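Local coordinates for aromatic-amino-acid aminotransferase (Burkholderia pseudomallei, PDB 4F4E), which probably transfers amino groups between aromatic amino acids such as tyrosine and 2-oxoglutarate, working as a homodimer with pyridoxal 5'-phosphate bound covalently to a lysine, at residues Ile132-Leu137 and Ala163-Val168; Met370-Gly375 and Ile398-Leu403. One frame throughout, in Å; residues are numbered along the deposited sequence.

Contact 1: Ile132-Leu137 and Ala163-Val168; sequences IGADFL and AGFEVV
Asp135, in the helix that holds Ile132-Leu137, comes nearest to Ala163, their CA atoms 6.0 Å apart, and no direct hydrogen bond joins the helix to the turn that leads from Ala163 to strand 167-174. The two methyl groups of Ala134 and Ala163 meet at 3.7 Å (CB to CB), which lets the helix and the turn approach closely. Next to this pair the Phe165 ring meets the helix with its edge. Its CE2 lies 3.4 Å from Ala134 O, with that oxygen near the ring plane, so the partly positive rim of the phenyl group faces a carbonyl. CZ reaches further along to Leu137, 3.9 Å from its CB. Phe165 CG stands anti to its own carbonyl carbon (chi1 -63°), which sends the ring from the chain toward the helix. Gly164, between Ala163 and Phe165, closes helix 154-162 with a Schellman motif; its positive phi of 111° turns the chain out of the helix, toward the strand that follows, the helix-to-strand step of the alpha/beta domain of class I aminotransferases. Beyond the turn, Glu166 and Val168 bond through their backbones to the parallel strand 146-150, while Phe160 of helix 154-162 packs on both Ala134 and Phe165. At the partly exposed margin, a water donates to Asp135 OD1 at 2.7 Å and to Ala163 O at 2.8 Å, bridging helix and turn. The same OD1 forms a salt bridge with Lys131, one turn back on the helix, and also lies 3.9 Å from Ala163 CB.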
loop_
_atom_site.group_PDB
_atom_site.type_symbol
_atom_site.label_atom_id
_atom_site.label_comp_id
_atom_site.label_asym_id
_atom_site.label_seq_id
_atom_site.Cartn_x
_atom_site.Cartn_y
_atom_site.Cartn_z
ATOM N N ILE A 132 8.597 -0.236 -4.911
ATOM C CA ILE A 132 8.945 -1.645 -5.057
ATOM C C ILE A 132 10.112 -1.847 -6.023
ATOM O O ILE A 132 10.974 -2.692 -5.772
ATOM C CB ILE A 132 7.718 -2.555 -5.305
ATOM C CG1 ILE A 132 7.043 -2.291 -6.617
ATOM C CG2 ILE A 132 6.727 -2.467 -4.123
ATOM C CD1 ILE A 132 5.923 -3.307 -6.918
ATOM N N GLY A 133 10.162 -1.040 -7.097
ATOM C CA GLY A 133 11.271 -1.050 -8.001
ATOM C C GLY A 133 12.566 -0.626 -7.310
ATOM O O GLY A 133 13.610 -1.271 -7.492
ATOM N N ALA A 134 12.492 0.471 -6.552
ATOM C CA ALA A 134 13.633 1.035 -5.824
ATOM C C ALA A 134 14.168 -0.011 -4.834
ATOM O O ALA A 134 15.373 -0.287 -4.774
ATOM C CB ALA A 134 13.235 2.330 -5.086
ATOM N N ASP A 135 13.260 -0.626 -4.082
ATOM C CA ASP A 135 13.711 -1.575 -3.089
ATOM C C ASP A 135 14.366 -2.788 -3.765
ATOM O O ASP A 135 15.389 -3.268 -3.271
ATOM C CB ASP A 135 12.610 -2.079 -2.159
ATOM C CG ASP A 135 12.115 -1.021 -1.153
ATOM O OD1 ASP A 135 12.781 0.032 -0.961
ATOM O OD2 ASP A 135 11.034 -1.307 -0.568
ATOM N N PHE A 136 13.805 -3.278 -4.853
ATOM C CA PHE A 136 14.418 -4.384 -5.582
ATOM C C PHE A 136 15.767 -3.952 -6.164
ATOM O O PHE A 136 16.758 -4.692 -6.074
ATOM C CB PHE A 136 13.477 -4.854 -6.692
ATOM C CG PHE A 136 14.042 -5.913 -7.588
ATOM C CD1 PHE A 136 14.536 -7.111 -7.081
ATOM C CD2 PHE A 136 14.047 -5.731 -8.962
ATOM C CE1 PHE A 136 15.041 -8.095 -7.923
ATOM C CE2 PHE A 136 14.533 -6.719 -9.812
ATOM C CZ PHE A 136 15.037 -7.894 -9.296
ATOM N N LEU A 137 15.810 -2.762 -6.763
ATOM C CA LEU A 137 17.084 -2.252 -7.300
ATOM C C LEU A 137 18.186 -2.188 -6.242
ATOM O O LEU A 137 19.340 -2.494 -6.526
ATOM C CB LEU A 137 16.881 -0.912 -8.002
ATOM C CG LEU A 137 16.410 -1.059 -9.467
ATOM C CD1 LEU A 137 15.720 0.192 -9.958
ATOM C CD2 LEU A 137 17.589 -1.458 -10.417
ATOM N N ALA A 163 14.901 4.951 0.039
ATOM C CA ALA A 163 15.175 3.569 -0.358
ATOM C C ALA A 163 16.696 3.226 -0.251
ATOM O O ALA A 163 17.075 2.085 -0.473
ATOM C CB ALA A 163 14.644 3.305 -1.766
ATOM N N GLY A 164 17.527 4.206 0.066
ATOM C CA GLY A 164 18.965 3.990 0.318
ATOM C C GLY A 164 19.936 4.555 -0.706
ATOM O O GLY A 164 21.155 4.374 -0.562
ATOM N N PHE A 165 19.442 5.227 -1.728
ATOM C CA PHE A 165 20.275 5.685 -2.856
ATOM C C PHE A 165 20.724 7.131 -2.721
ATOM O O PHE A 165 19.999 7.981 -2.244
ATOM C CB PHE A 165 19.464 5.597 -4.170
ATOM C CG PHE A 165 19.056 4.200 -4.558
ATOM C CD1 PHE A 165 19.952 3.380 -5.219
ATOM C CD2 PHE A 165 17.774 3.732 -4.318
ATOM C CE1 PHE A 165 19.611 2.087 -5.607
ATOM C CE2 PHE A 165 17.413 2.441 -4.695
ATOM C CZ PHE A 165 18.339 1.621 -5.345
ATOM N N GLU A 166 21.932 7.436 -3.188
ATOM C CA GLU A 166 22.335 8.818 -3.393
ATOM C C GLU A 166 21.654 9.289 -4.678
ATOM O O GLU A 166 21.705 8.590 -5.692
ATOM C CB GLU A 166 23.865 8.892 -3.545
ATOM C CG GLU A 166 24.379 10.276 -3.919
ATOM C CD GLU A 166 25.873 10.309 -4.224
ATOM O OE1 GLU A 166 26.577 9.356 -3.826
ATOM O OE2 GLU A 166 26.305 11.299 -4.884
ATOM N N VAL A 167 21.045 10.477 -4.647
ATOM C CA VAL A 167 20.308 11.014 -5.798
ATOM C C VAL A 167 21.065 12.226 -6.348
ATOM O O VAL A 167 21.482 13.100 -5.607
ATOM C CB VAL A 167 18.864 11.389 -5.407
ATOM C CG1 VAL A 167 18.104 11.964 -6.624
ATOM C CG2 VAL A 167 18.136 10.167 -4.806
ATOM N N VAL A 168 21.225 12.262 -7.667
ATOM C CA VAL A 168 21.827 13.376 -8.339
ATOM C C VAL A 168 20.817 13.826 -9.392
ATOM O O VAL A 168 19.852 13.094 -9.666
ATOM C CB VAL A 168 23.138 12.998 -9.039
ATOM C CG1 VAL A 168 24.228 12.524 -8.055
ATOM C CG2 VAL A 168 22.925 11.963 -10.136
HETATM O O HOH W 1 15.312 -0.040 -0.126
#

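Contact 2: Met370-Gly375 and Ile398-Leu403; sequences MFSYSG and ICVAAL
Ser372 and Ile398 form an antiparallel hydrogen-bonded pair: Ser372 N donates to Ile398 O at 3.0 Å, and Ile398 N returns a bond to Ser372 O at 2.9 Å, both nearly linear. Phe371 and Cys399 follow as a non-hydrogen-bonded pair, where Phe371 CA makes a CA-H...O contact of 3.4 Å with Ile398 O. Past this pair segment 398-403 curls into a 3-10 turn at 400-402, and Met370 O receives two weak bonds, from Val400 N and, at 3.5 Å, from Ala401 N. The Met370 side chain runs alongside the turn, its CB, CG and SD all touching the methyl of Ala401. On the sheet face of Phe371 and Cys399, the thiol sulfur sits obliquely 5.1 Å from the ring centroid, placed by SG lying anti to the backbone N (chi1 -173°). Met370 CB rests over one face of that ring, toward its rim. The other sheet face carries Ser372 and Ile398; here Ser372 CB meets Ile398 CG1 at 4.2 Å. Farther out, Phe371 packs on Asn206, Tyr237 and Arg397, which, as in aspartate aminotransferases, probably places its face at the active-site edge. Ser374 OG is held by Gly396 O and Leu376 N. This two-stranded sheet of the small domain, 371-373 with 397-399, is tied to helix 324-354 by Arg345, which donates to Ser372 OG and Phe371 O, while Cys399 bonds through its backbone to Leu54, next to strand 52-53.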
loop_
_atom_site.group_PDB
_atom_site.type_symbol
_atom_site.label_atom_id
_atom_site.label_comp_id
_atom_site.label_asym_id
_atom_site.label_seq_id
_atom_site.Cartn_x
_atom_site.Cartn_y
_atom_site.Cartn_z
ATOM N N MET A 370 -0.456 18.471 -16.952
ATOM C CA MET A 370 -1.204 19.250 -15.978
ATOM C C MET A 370 -0.470 20.516 -15.512
ATOM O O MET A 370 -1.079 21.380 -14.901
ATOM C CB MET A 370 -1.498 18.405 -14.751
ATOM C CG MET A 370 -2.348 17.226 -15.138
ATOM S SD MET A 370 -3.329 16.724 -13.729
ATOM C CE MET A 370 -4.016 15.296 -14.561
ATOM N N PHE A 371 0.832 20.589 -15.754
ATOM C CA PHE A 371 1.660 21.697 -15.226
ATOM C C PHE A 371 2.356 22.530 -16.265
ATOM O O PHE A 371 2.667 22.068 -17.381
ATOM C CB PHE A 371 2.743 21.140 -14.297
ATOM C CG PHE A 371 2.181 20.299 -13.229
ATOM C CD1 PHE A 371 1.543 20.878 -12.153
ATOM C CD2 PHE A 371 2.231 18.923 -13.335
ATOM C CE1 PHE A 371 0.951 20.106 -11.198
ATOM C CE2 PHE A 371 1.663 18.128 -12.376
ATOM C CZ PHE A 371 1.013 18.711 -11.297
ATOM N N SER A 372 2.662 23.760 -15.865
ATOM C CA SER A 372 3.599 24.604 -16.603
ATOM C C SER A 372 4.440 25.390 -15.615
ATOM O O SER A 372 3.967 25.787 -14.543
ATOM C CB SER A 372 2.861 25.598 -17.518
ATOM O OG SER A 372 2.860 25.151 -18.878
ATOM N N TYR A 373 5.700 25.594 -15.970
ATOM C CA TYR A 373 6.518 26.609 -15.309
ATOM C C TYR A 373 6.202 27.939 -16.008
ATOM O O TYR A 373 6.641 28.191 -17.162
ATOM C CB TYR A 373 8.005 26.237 -15.360
ATOM C CG TYR A 373 8.512 25.563 -14.072
ATOM C CD1 TYR A 373 7.702 24.733 -13.315
ATOM C CD2 TYR A 373 9.806 25.787 -13.613
ATOM C CE1 TYR A 373 8.142 24.186 -12.116
ATOM C CE2 TYR A 373 10.270 25.221 -12.433
ATOM C CZ TYR A 373 9.445 24.393 -11.695
ATOM O OH TYR A 373 9.880 23.825 -10.513
ATOM N N SER A 374 5.471 28.785 -15.297
ATOM C CA SER A 374 5.035 30.071 -15.829
ATOM C C SER A 374 6.152 31.031 -16.076
ATOM O O SER A 374 5.985 31.954 -16.882
ATOM C CB SER A 374 4.037 30.784 -14.909
ATOM O OG SER A 374 4.555 31.155 -13.643
ATOM N N GLY A 375 7.228 30.869 -15.324
ATOM C CA GLY A 375 8.355 31.797 -15.335
ATOM C C GLY A 375 8.110 33.024 -14.478
ATOM O O GLY A 375 8.880 33.957 -14.544
ATOM N N ILE A 398 2.396 26.439 -12.198
ATOM C CA ILE A 398 0.912 26.526 -12.195
ATOM C C ILE A 398 0.342 25.182 -12.716
ATOM O O ILE A 398 0.941 24.534 -13.586
ATOM C CB ILE A 398 0.376 27.734 -13.005
ATOM C CG1 ILE A 398 0.783 27.691 -14.486
ATOM C CG2 ILE A 398 0.851 29.052 -12.361
ATOM C CD1 ILE A 398 0.016 28.701 -15.353
ATOM N N CYS A 399 -0.780 24.774 -12.125
ATOM C CA CYS A 399 -1.571 23.673 -12.591
ATOM C C CYS A 399 -2.593 24.200 -13.596
ATOM O O CYS A 399 -3.587 24.830 -13.224
ATOM C CB CYS A 399 -2.267 23.001 -11.423
ATOM S SG CYS A 399 -3.125 21.491 -11.906
ATOM N N VAL A 400 -2.260 24.041 -14.868
ATOM C CA VAL A 400 -3.107 24.442 -15.945
ATOM C C VAL A 400 -4.394 23.626 -15.962
ATOM O O VAL A 400 -5.409 24.095 -16.422
ATOM C CB VAL A 400 -2.324 24.370 -17.276
ATOM C CG1 VAL A 400 -3.235 24.586 -18.449
ATOM C CG2 VAL A 400 -1.249 25.442 -17.268
ATOM N N ALA A 401 -4.341 22.417 -15.388
ATOM C CA ALA A 401 -5.522 21.566 -15.153
ATOM C C ALA A 401 -6.496 22.097 -14.106
ATOM O O ALA A 401 -7.594 21.515 -13.930
ATOM C CB ALA A 401 -5.086 20.121 -14.809
ATOM N N ALA A 402 -6.108 23.150 -13.378
ATOM C CA ALA A 402 -6.991 23.862 -12.454
ATOM C C ALA A 402 -7.609 25.160 -13.034
ATOM O O ALA A 402 -8.407 25.840 -12.398
ATOM C CB ALA A 402 -6.248 24.142 -11.139
ATOM N N LEU A 403 -7.332 25.402 -14.292
ATOM C CA LEU A 403 -7.936 26.519 -15.035
ATOM C C LEU A 403 -9.180 25.971 -15.735
ATOM O O LEU A 403 -9.192 24.829 -16.182
ATOM C CB LEU A 403 -6.964 27.043 -16.097
ATOM C CG LEU A 403 -5.673 27.695 -15.603
ATOM C CD1 LEU A 403 -4.767 28.037 -16.796
ATOM C CD2 LEU A 403 -6.015 28.931 -14.806
#

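How the contacts relate
Both contacts are buried, yet they lie on opposite sides of the chain's centre, their centres 29 Å apart and their nearest atoms about 15 Å apart without touching. Contact 1 joins a helix to the turn ahead of a strand of the large mixed sheet, and contact 2 pairs the two strands of a small separate sheet, so they share no secondary-structure element. Chemistry follows place: contact 1 relies on apolar packing, with one bridging water at its partly exposed margin, whereas contact 2 is knitted by backbone bonds and buries twice the surface, 352 against 176 Å². Each nevertheless sets a phenylalanine ring near a backbone carbonyl of the other segment.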